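Long-range contacts in periplasmic aliphatic sulphonates-binding protein (Escherichia coli, PDB 2X26), which probably binds aliphatic sulphonates in the periplasm as the solute-binding component of an ABC-type transport system: residues 5-10 with 32-37; 23-28 with 206-211. One frame throughout, in Å; residues are numbered along the deposited sequence.

Contact 1 of 2, residues 5-10 with 32-37; sequences LRIGYQ and SKISWV
Ile-7 and Trp-36 lie side by side on neighbouring parallel strands, 5-9 and 33-37, the two arms of a beta-alpha-beta crossover at one border of a five-stranded mixed sheet. The order of its strands, 2-1-3-5-4, agrees with the type II periplasmic binding protein fold. Five backbone hydrogen bonds join the pair in a ladder, from Leu-5 N to Lys-33 O at one end to Tyr-9 N to Val-37 O at the other.

Followed outward, Ile-7 begins with CB, 3.6 Å from Ser-35 O. With chi1 at -54°, CG1 is anti to the carbonyl carbon, and CG1 too lies close to Ser-35 O. On the other branch, Ile-7 CG2 touches Trp-36 CZ3 (3.8 Å). At the tip, Ile-7 CD1 sits over the six-membered ring of Trp-36, 3.7 Å from its centroid and 13° off the normal, in a CH-pi contact; it also reaches Ile-34 CG2. A branched aliphatic chain suits this position because one residue can meet the backbone, the indole and a neighbouring isoleucine at once. Leu-25 and Met-16, on the helices of the crossover, cover the same sheet face.

Tyr-9 receives the edge of Trp-36 on its ring face, an offset edge-to-face pair with planes at 83°. Trp-36 NE1 is hydrogen-bonded to Glu-26 OE2, which satisfies the polar atom of an otherwise apolar platform. On the opposite face of the sheet, which also carries Ser-35, Arg-6 NH2 makes a salt bridge with Asp-55 OD1, while Arg-6 CG rests 3.3 Å from Ser-35 OG.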
loop_
_atom_site.group_PDB
_atom_site.type_symbol
_atom_site.label_atom_id
_atom_site.label_comp_id
_atom_site.label_asym_id
_atom_site.label_seq_id
_atom_site.Cartn_x
_atom_site.Cartn_y
_atom_site.Cartn_z
ATOM N N LEU A 5 -16.673 8.962 7.683
ATOM C CA LEU A 5 -15.646 8.118 7.159
ATOM C C LEU A 5 -14.411 9.002 7.105
ATOM O O LEU A 5 -14.312 9.916 6.268
ATOM C CB LEU A 5 -16.018 7.592 5.777
ATOM C CG LEU A 5 -14.812 6.946 5.089
ATOM C CD1 LEU A 5 -14.211 5.760 5.865
ATOM C CD2 LEU A 5 -15.194 6.521 3.656
ATOM N N ARG A 6 -13.457 8.665 7.961
ATOM C CA ARG A 6 -12.145 9.371 8.041
ATOM C C ARG A 6 -11.084 8.493 7.406
ATOM O O ARG A 6 -10.827 7.380 7.861
ATOM C CB ARG A 6 -11.764 9.688 9.508
ATOM C CG ARG A 6 -12.878 10.497 10.176
ATOM C CD ARG A 6 -12.746 10.456 11.679
ATOM N NE ARG A 6 -13.005 9.117 12.196
ATOM C CZ ARG A 6 -12.813 8.816 13.485
ATOM N NH1 ARG A 6 -12.323 9.739 14.322
ATOM N NH2 ARG A 6 -13.021 7.576 13.907
ATOM N N ILE A 7 -10.497 9.009 6.336
ATOM C CA ILE A 7 -9.651 8.180 5.464
ATOM C C ILE A 7 -8.191 8.546 5.605
ATOM O O ILE A 7 -7.805 9.714 5.414
ATOM C CB ILE A 7 -10.061 8.329 3.975
ATOM C CG1 ILE A 7 -11.567 8.023 3.821
ATOM C CG2 ILE A 7 -9.142 7.475 3.117
ATOM C CD1 ILE A 7 -12.183 8.437 2.496
ATOM N N GLY A 8 -7.368 7.565 5.939
ATOM C CA GLY A 8 -5.899 7.765 5.909
ATOM C C GLY A 8 -5.344 7.393 4.559
ATOM O O GLY A 8 -5.563 6.276 4.085
ATOM N N TYR A 9 -4.612 8.304 3.942
ATOM C CA TYR A 9 -4.051 8.001 2.583
ATOM C C TYR A 9 -2.592 8.473 2.525
ATOM O O TYR A 9 -2.167 9.262 3.370
ATOM C CB TYR A 9 -4.885 8.680 1.491
ATOM C CG TYR A 9 -4.747 10.214 1.395
ATOM C CD1 TYR A 9 -3.926 10.796 0.398
ATOM C CD2 TYR A 9 -5.420 11.055 2.268
ATOM C CE1 TYR A 9 -3.791 12.156 0.317
ATOM C CE2 TYR A 9 -5.294 12.456 2.190
ATOM C CZ TYR A 9 -4.501 12.981 1.175
ATOM O OH TYR A 9 -4.345 14.338 1.066
ATOM N N GLN A 10 -1.852 7.998 1.512
ATOM C CA GLN A 10 -0.485 8.449 1.268
ATOM C C GLN A 10 -0.462 9.031 -0.139
ATOM O O GLN A 10 -1.386 8.814 -0.935
ATOM C CB GLN A 10 0.474 7.285 1.380
ATOM C CG GLN A 10 0.428 6.601 2.805
ATOM C CD GLN A 10 1.359 5.402 2.865
ATOM O OE1 GLN A 10 2.590 5.545 2.671
ATOM N NE2 GLN A 10 0.798 4.216 3.136
ATOM N N SER A 32 -22.716 11.221 4.536
ATOM C CA SER A 32 -21.610 10.892 5.397
ATOM C C SER A 32 -20.681 12.039 5.332
ATOM O O SER A 32 -20.500 12.662 4.256
ATOM C CB SER A 32 -20.870 9.638 4.929
ATOM O OG SER A 32 -21.766 8.525 4.895
ATOM N N LYS A 33 -20.098 12.335 6.466
ATOM C CA LYS A 33 -19.012 13.295 6.532
ATOM C C LYS A 33 -17.711 12.600 6.130
ATOM O O LYS A 33 -17.169 11.801 6.898
ATOM C CB LYS A 33 -18.879 13.839 7.939
ATOM C CG LYS A 33 -17.914 14.984 8.046
ATOM C CD LYS A 33 -17.879 15.515 9.466
ATOM C CE LYS A 33 -16.463 15.767 9.926
ATOM N NZ LYS A 33 -16.482 16.410 11.259
ATOM N N ILE A 34 -17.234 12.899 4.920
ATOM C CA ILE A 34 -16.022 12.294 4.403
ATOM C C ILE A 34 -14.873 13.226 4.781
ATOM O O ILE A 34 -14.944 14.449 4.548
ATOM C CB ILE A 34 -16.050 12.168 2.860
ATOM C CG1 ILE A 34 -17.330 11.412 2.356
ATOM C CG2 ILE A 34 -14.754 11.490 2.368
ATOM C CD1 ILE A 34 -17.486 9.976 2.957
ATOM N N SER A 35 -13.820 12.680 5.375
ATOM C CA SER A 35 -12.594 13.462 5.632
ATOM C C SER A 35 -11.311 12.684 5.264
ATOM O O SER A 35 -11.276 11.442 5.238
ATOM C CB SER A 35 -12.500 13.962 7.054
ATOM O OG SER A 35 -12.464 12.903 7.974
ATOM N N TRP A 36 -10.293 13.429 4.937
ATOM C CA TRP A 36 -9.094 12.854 4.312
ATOM C C TRP A 36 -7.912 13.304 5.178
ATOM O O TRP A 36 -7.818 14.477 5.526
ATOM C CB TRP A 36 -8.962 13.476 2.907
ATOM C CG TRP A 36 -10.036 13.075 1.972
ATOM C CD1 TRP A 36 -11.207 13.746 1.718
ATOM C CD2 TRP A 36 -10.087 11.865 1.193
ATOM N NE1 TRP A 36 -11.940 13.048 0.777
ATOM C CE2 TRP A 36 -11.275 11.888 0.471
ATOM C CE3 TRP A 36 -9.231 10.792 1.036
ATOM C CZ2 TRP A 36 -11.640 10.852 -0.418
ATOM C CZ3 TRP A 36 -9.572 9.751 0.145
ATOM C CH2 TRP A 36 -10.775 9.812 -0.578
ATOM N N VAL A 37 -7.039 12.370 5.539
ATOM C CA VAL A 37 -5.879 12.669 6.331
ATOM C C VAL A 37 -4.679 12.058 5.644
ATOM O O VAL A 37 -4.557 10.816 5.547
ATOM C CB VAL A 37 -5.993 12.063 7.773
ATOM C CG1 VAL A 37 -4.818 12.514 8.585
ATOM C CG2 VAL A 37 -7.294 12.522 8.389
#

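Contact 2 of 2, residues 23-28 with 206-211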
loop_
_atom_site.group_PDB
_atom_site.type_symbol
_atom_site.label_atom_id
_atom_site.label_comp_id
_atom_site.label_asym_id
_atom_site.label_seq_id
_atom_site.Cartn_x
_atom_site.Cartn_y
_atom_site.Cartn_z
ATOM N N GLN A 23 -13.719 14.240 -5.873
ATOM C CA GLN A 23 -14.816 14.325 -4.912
ATOM C C GLN A 23 -15.837 13.207 -5.036
ATOM O O GLN A 23 -17.005 13.386 -4.754
ATOM C CB GLN A 23 -15.488 15.729 -4.919
ATOM C CG GLN A 23 -14.466 16.780 -4.425
ATOM C CD GLN A 23 -15.059 18.149 -4.198
ATOM O OE1 GLN A 23 -16.225 18.366 -4.452
ATOM N NE2 GLN A 23 -14.247 19.080 -3.700
ATOM N N LEU A 24 -15.391 12.035 -5.463
ATOM C CA LEU A 24 -16.332 10.933 -5.731
ATOM C C LEU A 24 -17.091 10.461 -4.497
ATOM O O LEU A 24 -18.296 10.229 -4.582
ATOM C CB LEU A 24 -15.601 9.753 -6.358
ATOM C CG LEU A 24 -14.912 10.005 -7.708
ATOM C CD1 LEU A 24 -14.219 8.719 -8.087
ATOM C CD2 LEU A 24 -15.932 10.491 -8.791
ATOM N N LEU A 25 -16.414 10.364 -3.351
ATOM C CA LEU A 25 -17.085 9.901 -2.127
ATOM C C LEU A 25 -18.051 10.934 -1.591
ATOM O O LEU A 25 -19.125 10.605 -1.129
ATOM C CB LEU A 25 -16.072 9.545 -1.034
ATOM C CG LEU A 25 -15.239 8.294 -1.268
ATOM C CD1 LEU A 25 -14.398 7.993 -0.052
ATOM C CD2 LEU A 25 -16.064 7.043 -1.623
ATOM N N GLU A 26 -17.650 12.195 -1.654
ATOM C CA GLU A 26 -18.532 13.252 -1.185
ATOM C C GLU A 26 -19.830 13.239 -1.989
ATOM O O GLU A 26 -20.904 13.410 -1.414
ATOM C CB GLU A 26 -17.829 14.606 -1.247
ATOM C CG GLU A 26 -16.684 14.793 -0.225
ATOM C CD GLU A 26 -15.356 14.255 -0.677
ATOM O OE1 GLU A 26 -15.265 13.629 -1.748
ATOM O OE2 GLU A 26 -14.369 14.473 0.058
ATOM N N LYS A 27 -19.724 13.023 -3.296
ATOM C CA LYS A 27 -20.891 13.019 -4.148
ATOM C C LYS A 27 -21.685 11.723 -3.986
ATOM O O LYS A 27 -22.923 11.760 -3.973
ATOM C CB LYS A 27 -20.470 13.203 -5.597
ATOM C CG LYS A 27 -19.914 14.579 -5.889
ATOM C CD LYS A 27 -19.625 14.733 -7.380
ATOM C CE LYS A 27 -18.354 14.017 -7.827
ATOM N NZ LYS A 27 -18.347 13.584 -9.281
ATOM N N ARG A 28 -20.984 10.566 -3.821
ATOM C CA ARG A 28 -21.733 9.302 -3.706
ATOM C C ARG A 28 -22.436 9.063 -2.401
ATOM O O ARG A 28 -23.481 8.417 -2.380
ATOM C CB ARG A 28 -20.878 8.100 -3.981
ATOM C CG ARG A 28 -20.503 8.087 -5.372
ATOM C CD ARG A 28 -19.775 6.861 -5.706
ATOM N NE ARG A 28 -19.320 7.038 -7.058
ATOM C CZ ARG A 28 -18.716 6.096 -7.748
ATOM N NH1 ARG A 28 -18.496 4.920 -7.176
ATOM N NH2 ARG A 28 -18.341 6.349 -8.993
ATOM N N LEU A 206 -14.544 1.030 -1.467
ATOM C CA LEU A 206 -13.412 0.409 -2.162
ATOM C C LEU A 206 -13.663 0.357 -3.672
ATOM O O LEU A 206 -12.749 0.650 -4.457
ATOM C CB LEU A 206 -13.117 -0.987 -1.598
ATOM C CG LEU A 206 -12.702 -0.997 -0.105
ATOM C CD1 LEU A 206 -12.520 -2.413 0.400
ATOM C CD2 LEU A 206 -11.466 -0.197 0.140
ATOM N N ALA A 207 -14.889 0.081 -4.059
ATOM C CA ALA A 207 -15.233 0.008 -5.473
ATOM C C ALA A 207 -15.036 1.372 -6.119
ATOM O O ALA A 207 -14.524 1.452 -7.261
ATOM C CB ALA A 207 -16.688 -0.470 -5.620
ATOM N N THR A 208 -15.364 2.442 -5.359
ATOM C CA THR A 208 -15.125 3.820 -5.774
ATOM C C THR A 208 -13.628 4.109 -5.958
ATOM O O THR A 208 -13.249 4.741 -6.928
ATOM C CB THR A 208 -15.698 4.814 -4.762
ATOM O OG1 THR A 208 -17.106 4.614 -4.651
ATOM C CG2 THR A 208 -15.514 6.228 -5.259
ATOM N N PHE A 209 -12.770 3.649 -5.040
ATOM C CA PHE A 209 -11.311 3.853 -5.230
ATOM C C PHE A 209 -10.824 3.128 -6.472
ATOM O O PHE A 209 -9.923 3.595 -7.165
ATOM C CB PHE A 209 -10.485 3.337 -4.053
ATOM C CG PHE A 209 -10.792 4.015 -2.739
ATOM C CD1 PHE A 209 -11.158 5.347 -2.676
ATOM C CD2 PHE A 209 -10.621 3.305 -1.548
ATOM C CE1 PHE A 209 -11.415 5.964 -1.424
ATOM C CE2 PHE A 209 -10.811 3.900 -0.292
ATOM C CZ PHE A 209 -11.243 5.221 -0.227
ATOM N N SER A 210 -11.375 1.954 -6.722
ATOM C CA SER A 210 -10.941 1.210 -7.940
ATOM C C SER A 210 -11.387 1.962 -9.226
ATOM O O SER A 210 -10.619 2.009 -10.205
ATOM C CB SER A 210 -11.459 -0.243 -7.891
ATOM O OG SER A 210 -11.020 -0.930 -9.057
ATOM N N GLU A 211 -12.595 2.522 -9.242
ATOM C CA GLU A 211 -13.054 3.367 -10.375
ATOM C C GLU A 211 -12.139 4.587 -10.539
ATOM O O GLU A 211 -11.819 5.020 -11.652
ATOM C CB GLU A 211 -14.473 3.887 -10.167
ATOM C CG GLU A 211 -15.551 2.848 -10.210
ATOM C CD GLU A 211 -16.909 3.460 -9.903
ATOM O OE1 GLU A 211 -17.274 4.483 -10.540
ATOM O OE2 GLU A 211 -17.597 2.955 -8.994
#
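The guanidinium of Arg-28 carries Thr-208 CG2 over one face, 3.7 Å above the plane and offset toward the rim, while the carboxylate of Glu-211 meets its edge. A bidentate, end-on salt bridge thus fastens helix 24-28 to helix 199-218, in a helix-helix contact at the surface of the domain. Arg-28 NH2 gives a short, nearly straight bond (2.6 Å) to Glu-211 OE1; Arg-28 NH1 bonds Glu-211 OE2 at 2.8 Å. Both oxygens lie close to the guanidinium plane, but they are approached from above the carboxylate plane, since the two planes are turned 37° apart. The other flat group, the ring of Phe-209, meets Leu-25 CD1 with its CE1 at 3.9 Å.

The segment axes stay 10.7 Å apart at an angle of 133°, a spacing at which short side chains meet in the middle, while Arg-28 and Glu-211 reach across at the rim. Arginine suits this: extended from CG to NE, it slides past Thr-208 and reaches the glutamate one turn further along the partner helix. Threonine suits the middle by having two unlike branches. Its chi1 of -60° places OG1 beside its own backbone N, where the hydroxyl bonds Gly-204 O in the preceding turn and also takes a weak bond from Arg-28 NH1. CG2, anti to that N, fits against Leu-24 CB. An alanine here would probably leave a gap beside both leucines and under the guanidinium, and Gly-204 O would lose the hydroxyl bond. Leucine suits position 25, which is buried: Leu-25 also packs on Ile-7 and Trp-36 of the sheet, and Leu-25 CD2 approaches Thr-208 CG2 to 3.8 Å.

Overall arrangement
From the N terminus the chain lays down strand 4-9, runs through helices 14-21 and 24-28, and returns as strand 33-38; contact 1 closes this short loop of 21 intervening residues. Residues 23-28 lie inside that loop, but their partners in contact 2 come after 177 intervening residues, once the chain has built the second sheet and come back along strand 186-191. The two contacts therefore cross rather than nest. Contact 1 sets the border of the first sheet, and contact 2 ties the late helix 199-218 to the early crossover. Helix 24-28, lying between the two strands in the chain and packed on their sheet, links both contacts.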